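Local atomic coordinates of 5'-Methylthioadenosine Nucleosidase (Arabidopsis thaliana, PDB entry 2QTG), a protein that is a nucleosidase of the phosphorylase superfamily, an alpha/beta protein with a central mixed sheet, that binds the ligand MTH in a pocket. Residues I111-T116 / V217-A222; L175-S180 / E202-A207. All blocks are in the same frame, centred on the assembly; numbering follows the deposited sequence.

Contact 1. Residues I111-T116 / V217-A222; sequences IINAGT and VVFLKA. With MTH (2-(4-amino-pyrrolo[2,3-D]pyrimidin-7-yl)-5-methylsulfanylmethyl-tetrahydro-furan-3,4-diol), chain C.
Ile111-Thr116 and Val217-Ala222 are neighbouring parallel strands in the core of the phosphorylase-superfamily sheet, paired in unbroken register from Ile111 opposite Val217 to Thr116 opposite Ala222. Five backbone hydrogen bonds join them, among them Ala222 N to Gly115 O (2.8 Å). On one face, branched and aliphatic side chains suit the buried interior: Ile112 CG1 runs alongside Val218 CG2 at 3.9 Å, and Ile112 CG2 meets Leu220 CD1. The other face carries a buried polar pair. With CG anti to the backbone N (chi1 178°), the Asn113 amide faces Lys221, whose chain bends at chi2 (-72°) to bring NZ within 2.8 Å of Asn113 OD1. Asparagine suits the place because ND2 donates to Val32 O and a water, holding both ends of the amide. NZ approaches from above the amide plane, while the same OD1 lies in the plane of the Phe219 ring, at its edge, 3.5 Å from CD2. Lys221 NZ also forms a salt bridge with Asp200 and donates to a water bound to Thr116 O, itself 3.3 Å from MTH C1'. Strand 28-32 flanks Ile111-Thr116, strand 130-138 flanks Val217-Ala222, and helix 234-259 covers the face of Ile112 and Leu220.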
loop_
_atom_site.group_PDB
_atom_site.type_symbol
_atom_site.label_atom_id
_atom_site.label_comp_id
_atom_site.label_asym_id
_atom_site.label_seq_id
_atom_site.Cartn_x
_atom_site.Cartn_y
_atom_site.Cartn_z
ATOM N N ILE A 111 -5.371 -1.573 -17.401
ATOM C CA ILE A 111 -5.768 -0.725 -16.285
ATOM C C ILE A 111 -5.433 0.733 -16.630
ATOM O O ILE A 111 -4.361 1.008 -17.150
ATOM C CB ILE A 111 -4.938 -1.081 -15.023
ATOM C CG1 ILE A 111 -5.136 -2.518 -14.576
ATOM C CG2 ILE A 111 -5.092 -0.001 -13.853
ATOM C CD1 ILE A 111 -6.500 -2.852 -14.157
ATOM N N ILE A 112 -6.342 1.641 -16.304
ATOM C CA ILE A 112 -6.111 3.059 -16.411
ATOM C C ILE A 112 -6.292 3.697 -15.026
ATOM O O ILE A 112 -7.397 3.765 -14.480
ATOM C CB ILE A 112 -7.072 3.751 -17.417
ATOM C CG1 ILE A 112 -7.167 2.972 -18.746
ATOM C CG2 ILE A 112 -6.780 5.311 -17.517
ATOM C CD1 ILE A 112 -7.953 3.627 -19.843
ATOM N N ASN A 113 -5.194 4.183 -14.475
ATOM C CA ASN A 113 -5.210 4.987 -13.251
ATOM C C ASN A 113 -5.431 6.435 -13.694
ATOM O O ASN A 113 -4.576 7.036 -14.292
ATOM C CB ASN A 113 -3.907 4.811 -12.460
ATOM C CG ASN A 113 -3.828 5.676 -11.184
ATOM O OD1 ASN A 113 -2.755 6.165 -10.859
ATOM N ND2 ASN A 113 -4.970 5.862 -10.468
ATOM N N ALA A 114 -6.620 6.971 -13.437
ATOM C CA ALA A 114 -6.970 8.348 -13.843
ATOM C C ALA A 114 -7.259 9.196 -12.602
ATOM O O ALA A 114 -7.968 8.753 -11.702
ATOM C CB ALA A 114 -8.203 8.327 -14.765
ATOM N N GLY A 115 -6.737 10.417 -12.547
ATOM C CA GLY A 115 -7.015 11.309 -11.425
ATOM C C GLY A 115 -6.238 12.615 -11.467
ATOM O O GLY A 115 -5.503 12.896 -12.428
ATOM N N THR A 116 -6.399 13.404 -10.419
ATOM C CA THR A 116 -5.694 14.687 -10.277
ATOM C C THR A 116 -4.267 14.503 -9.683
ATOM O O THR A 116 -3.955 13.473 -9.060
ATOM C CB THR A 116 -6.555 15.694 -9.445
ATOM O OG1 THR A 116 -6.843 15.135 -8.140
ATOM C CG2 THR A 116 -7.843 15.991 -10.158
ATOM N N VAL A 217 -0.669 -1.167 -17.922
ATOM C CA VAL A 217 -1.191 -0.053 -17.143
ATOM C C VAL A 217 -0.795 1.266 -17.811
ATOM O O VAL A 217 0.336 1.422 -18.292
ATOM C CB VAL A 217 -0.722 -0.128 -15.656
ATOM C CG1 VAL A 217 0.852 -0.022 -15.548
ATOM C CG2 VAL A 217 -1.456 0.890 -14.795
ATOM N N VAL A 218 -1.763 2.180 -17.846
ATOM C CA VAL A 218 -1.559 3.562 -18.286
ATOM C C VAL A 218 -2.193 4.534 -17.268
ATOM O O VAL A 218 -3.004 4.144 -16.399
ATOM C CB VAL A 218 -2.082 3.828 -19.741
ATOM C CG1 VAL A 218 -1.554 2.794 -20.754
ATOM C CG2 VAL A 218 -3.545 3.769 -19.789
ATOM N N PHE A 219 -1.775 5.780 -17.370
ATOM C CA PHE A 219 -2.073 6.818 -16.398
ATOM C C PHE A 219 -2.492 8.076 -17.109
ATOM O O PHE A 219 -1.772 8.600 -17.977
ATOM C CB PHE A 219 -0.847 7.168 -15.547
ATOM C CG PHE A 219 -0.231 6.013 -14.834
ATOM C CD1 PHE A 219 0.727 5.220 -15.483
ATOM C CD2 PHE A 219 -0.569 5.728 -13.505
ATOM C CE1 PHE A 219 1.270 4.144 -14.882
ATOM C CE2 PHE A 219 0.019 4.652 -12.849
ATOM C CZ PHE A 219 0.955 3.851 -13.552
ATOM N N LEU A 220 -3.668 8.571 -16.740
ATOM C CA LEU A 220 -4.099 9.897 -17.121
ATOM C C LEU A 220 -4.113 10.803 -15.860
ATOM O O LEU A 220 -4.934 10.596 -14.942
ATOM C CB LEU A 220 -5.519 9.836 -17.697
ATOM C CG LEU A 220 -5.684 8.862 -18.883
ATOM C CD1 LEU A 220 -7.175 8.842 -19.214
ATOM C CD2 LEU A 220 -4.866 9.304 -20.091
ATOM N N LYS A 221 -3.227 11.794 -15.828
ATOM C CA LYS A 221 -3.043 12.626 -14.620
ATOM C C LYS A 221 -3.294 14.106 -14.946
ATOM O O LYS A 221 -2.558 14.732 -15.747
ATOM C CB LYS A 221 -1.665 12.402 -13.978
ATOM C CG LYS A 221 -1.478 10.944 -13.451
ATOM C CD LYS A 221 -2.311 10.690 -12.189
ATOM C CE LYS A 221 -2.479 9.171 -11.923
ATOM N NZ LYS A 221 -2.685 8.923 -10.431
ATOM N N ALA A 222 -4.333 14.639 -14.313
ATOM C CA ALA A 222 -4.797 16.001 -14.543
ATOM C C ALA A 222 -4.238 16.909 -13.466
ATOM O O ALA A 222 -4.519 16.726 -12.255
ATOM C CB ALA A 222 -6.361 16.061 -14.560
HETATM C CS MTH C . -7.014 14.275 -0.940
HETATM S "S5'" MTH C . -5.288 13.815 -1.123
HETATM C "C5'" MTH C . -5.133 14.307 -2.817
HETATM C "C4'" MTH C . -5.599 13.295 -3.874
HETATM O "O4'" MTH C . -5.462 13.922 -5.173
HETATM C "C2'" MTH C . -3.622 12.389 -4.854
HETATM O "O2'" MTH C . -3.120 11.350 -5.729
HETATM C "C3'" MTH C . -4.783 12.002 -3.948
HETATM O "O3'" MTH C . -5.645 10.982 -4.483
HETATM C "C1'" MTH C . -4.163 13.547 -5.726
HETATM N N9 MTH C . -3.287 14.700 -5.669
HETATM C C8 MTH C . -3.600 15.908 -6.000
HETATM C C7 MTH C . -2.618 16.694 -6.053
HETATM C C5 MTH C . -1.622 16.285 -5.334
HETATM C C6 MTH C . -0.423 16.822 -4.954
HETATM N N6 MTH C . -0.116 18.129 -5.182
HETATM N N1 MTH C . 0.394 15.947 -4.295
HETATM C C2 MTH C . 0.044 14.634 -4.074
HETATM N N3 MTH C . -1.158 14.109 -4.466
HETATM C C4 MTH C . -1.996 14.940 -5.131
HETATM O O HOH W 1 -4.971 7.889 -8.421
HETATM O O HOH W 2 -4.426 10.938 -9.300
#

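Contact 2. Residues L175-S180 / E202-A207; sequences LSTGDS and EGAAVA. With MTH (2-(4-amino-pyrrolo[2,3-D]pyrimidin-7-yl)-5-methylsulfanylmethyl-tetrahydro-furan-3,4-diol), chain C.
Thr177, at the end of strand 172-177, meets the first turn of helix 203-212 through one direct hydrogen bond: Ala204 N donates to Thr177 OG1 at 2.8 Å and a nearly straight 166°. With chi1 at -64°, the hydroxyl is anti to the Thr177 carbonyl carbon and faces the helix start. Thr177 OG1 is also bonded to Asp200 OD1, while Asp200 OD2 receives Gly203 N. Two amides of the first turn, which lack acceptors within the helix, are thus satisfied by side chains. Threonine suits this place because its oxygen takes the amide while its methyl CG2 lies against the backbone of Glu202, 3.7 Å from Glu202 N.

A few apolar contacts accompany the bond. Leu175 CD2 rests 3.9 Å from Gly203 CA, a close approach that the bare glycine permits. The small Ala204 CB sits 3.7 Å from Thr177 CB. Strand 172-177 leads through helix 185-193 to the parallel, adjacent strand 198-200, a beta-alpha-beta crossover, and the chain then enters helix 203-212. The short strand and helix segments stand almost perpendicular, at 93°.

Polar contacts with the ligand come from Glu202. This residue, at the N-cap position, points its CB away from the strand, and a bend at chi2 turns its carboxylate to the MTH diol. The two oxygens divide the work: MTH O2' donates to Glu202 OE1 at 2.7 Å, and MTH O3' to Glu202 OE2, also at 2.7 Å. A carboxylate fits two neighbouring hydroxyls well, and Gly91 N helps to position it by a further bond to OE2. Beyond the strand, Ser180 O makes a plain contact with MTH C2 at 3.9 Å. That oxygen accepts a bond from Lys199 NZ, whereas Ser180 OG is bonded to Arg142 N of the second subunit.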
loop_
_atom_site.group_PDB
_atom_site.type_symbol
_atom_site.label_atom_id
_atom_site.label_comp_id
_atom_site.label_asym_id
_atom_site.label_seq_id
_atom_site.Cartn_x
_atom_site.Cartn_y
_atom_site.Cartn_z
ATOM N N LEU A 175 5.873 10.429 -13.317
ATOM C CA LEU A 175 5.040 10.640 -12.144
ATOM C C LEU A 175 5.771 10.139 -10.896
ATOM O O LEU A 175 6.339 9.043 -10.922
ATOM C CB LEU A 175 3.675 9.939 -12.309
ATOM C CG LEU A 175 2.767 9.869 -11.054
ATOM C CD1 LEU A 175 2.181 11.248 -10.597
ATOM C CD2 LEU A 175 1.647 8.894 -11.327
ATOM N N SER A 176 5.803 10.958 -9.834
ATOM C CA SER A 176 6.432 10.550 -8.568
ATOM C C SER A 176 5.357 10.453 -7.500
ATOM O O SER A 176 4.571 11.416 -7.283
ATOM C CB SER A 176 7.546 11.504 -8.143
ATOM O OG SER A 176 8.259 10.982 -7.031
ATOM N N THR A 177 5.307 9.280 -6.875
ATOM C CA THR A 177 4.242 8.935 -5.926
ATOM C C THR A 177 4.735 8.917 -4.485
ATOM O O THR A 177 5.846 8.460 -4.191
ATOM C CB THR A 177 3.645 7.517 -6.244
ATOM O OG1 THR A 177 3.020 7.518 -7.532
ATOM C CG2 THR A 177 2.616 7.063 -5.175
ATOM N N GLY A 178 3.921 9.439 -3.568
ATOM C CA GLY A 178 4.164 9.253 -2.134
ATOM C C GLY A 178 2.887 9.426 -1.342
ATOM O O GLY A 178 1.914 9.928 -1.904
ATOM N N ASP A 179 2.878 9.057 -0.048
ATOM C CA ASP A 179 1.599 9.113 0.710
ATOM C C ASP A 179 1.214 10.471 1.332
ATOM O O ASP A 179 0.256 10.533 2.126
ATOM C CB ASP A 179 1.492 7.956 1.719
ATOM C CG ASP A 179 1.120 6.640 1.038
ATOM O OD1 ASP A 179 -0.063 6.451 0.760
ATOM O OD2 ASP A 179 2.012 5.810 0.763
ATOM N N SER A 180 1.902 11.549 0.937
ATOM C CA SER A 180 1.603 12.881 1.534
ATOM C C SER A 180 1.140 13.864 0.456
ATOM O O SER A 180 1.670 13.856 -0.635
ATOM C CB SER A 180 2.807 13.436 2.328
ATOM O OG SER A 180 3.197 12.532 3.352
ATOM N N GLU A 202 -1.012 7.818 -5.446
ATOM C CA GLU A 202 -1.345 6.433 -5.769
ATOM C C GLU A 202 -0.567 5.744 -6.895
ATOM O O GLU A 202 -0.459 4.513 -6.872
ATOM C CB GLU A 202 -2.841 6.241 -6.077
ATOM C CG GLU A 202 -3.829 6.635 -4.984
ATOM C CD GLU A 202 -4.137 8.143 -4.945
ATOM O OE1 GLU A 202 -4.053 8.796 -6.000
ATOM O OE2 GLU A 202 -4.534 8.631 -3.872
ATOM N N GLY A 203 -0.095 6.512 -7.886
ATOM C CA GLY A 203 0.296 5.967 -9.190
ATOM C C GLY A 203 1.253 4.794 -9.169
ATOM O O GLY A 203 0.966 3.728 -9.745
ATOM N N ALA A 204 2.396 4.983 -8.512
ATOM C CA ALA A 204 3.432 3.933 -8.496
ATOM C C ALA A 204 3.017 2.626 -7.796
ATOM O O ALA A 204 3.620 1.565 -8.055
ATOM C CB ALA A 204 4.767 4.486 -7.949
ATOM N N ALA A 205 2.013 2.718 -6.902
ATOM C CA ALA A 205 1.451 1.579 -6.185
ATOM C C ALA A 205 0.550 0.789 -7.129
ATOM O O ALA A 205 0.604 -0.445 -7.141
ATOM C CB ALA A 205 0.662 2.048 -4.926
ATOM N N VAL A 206 -0.300 1.499 -7.893
ATOM C CA VAL A 206 -1.082 0.850 -8.983
ATOM C C VAL A 206 -0.130 0.116 -9.956
ATOM O O VAL A 206 -0.376 -1.051 -10.310
ATOM C CB VAL A 206 -2.024 1.865 -9.726
ATOM C CG1 VAL A 206 -2.930 1.171 -10.780
ATOM C CG2 VAL A 206 -2.873 2.532 -8.730
ATOM N N ALA A 207 0.957 0.789 -10.354
ATOM C CA ALA A 207 1.928 0.184 -11.301
ATOM C C ALA A 207 2.559 -1.097 -10.730
ATOM O O ALA A 207 2.708 -2.109 -11.467
ATOM C CB ALA A 207 3.031 1.184 -11.641
HETATM C CS MTH C . -7.014 14.275 -0.940
HETATM S "S5'" MTH C . -5.288 13.815 -1.123
HETATM C "C5'" MTH C . -5.133 14.307 -2.817
HETATM C "C4'" MTH C . -5.599 13.295 -3.874
HETATM O "O4'" MTH C . -5.462 13.922 -5.173
HETATM C "C2'" MTH C . -3.622 12.389 -4.854
HETATM O "O2'" MTH C . -3.120 11.350 -5.729
HETATM C "C3'" MTH C . -4.783 12.002 -3.948
HETATM O "O3'" MTH C . -5.645 10.982 -4.483
HETATM C "C1'" MTH C . -4.163 13.547 -5.726
HETATM N N9 MTH C . -3.287 14.700 -5.669
HETATM C C8 MTH C . -3.600 15.908 -6.000
HETATM C C7 MTH C . -2.618 16.694 -6.053
HETATM C C5 MTH C . -1.622 16.285 -5.334
HETATM C C6 MTH C . -0.423 16.822 -4.954
HETATM N N6 MTH C . -0.116 18.129 -5.182
HETATM N N1 MTH C . 0.394 15.947 -4.295
HETATM C C2 MTH C . 0.044 14.634 -4.074
HETATM N N3 MTH C . -1.158 14.109 -4.466
HETATM C C4 MTH C . -1.996 14.940 -5.131
#

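Contact 2 packs against the Asn113 and Phe219 face of contact 1, their centres about 11 Å apart. Helix 203-212 lies over that face: Gly203 O comes 3.4 Å from Phe219 CE2, Gly203 CA is 3.5 Å from Asn113 OD1, and further along Val206 CG1 meets Ile111 CG2 at 3.9 Å. Asp200 joins the two by charge and hydrogen bonds, pairing with Lys221 of contact 1 and with Thr177 and Gly203 of contact 2. Both contacts reach MTH, chiefly at different parts of its sugar; Lys199, Met201 and Asp225 add hydrogen bonds to the same ligand. Along the chain, 175-180 and 202-207 both fall between the two strands of contact 1.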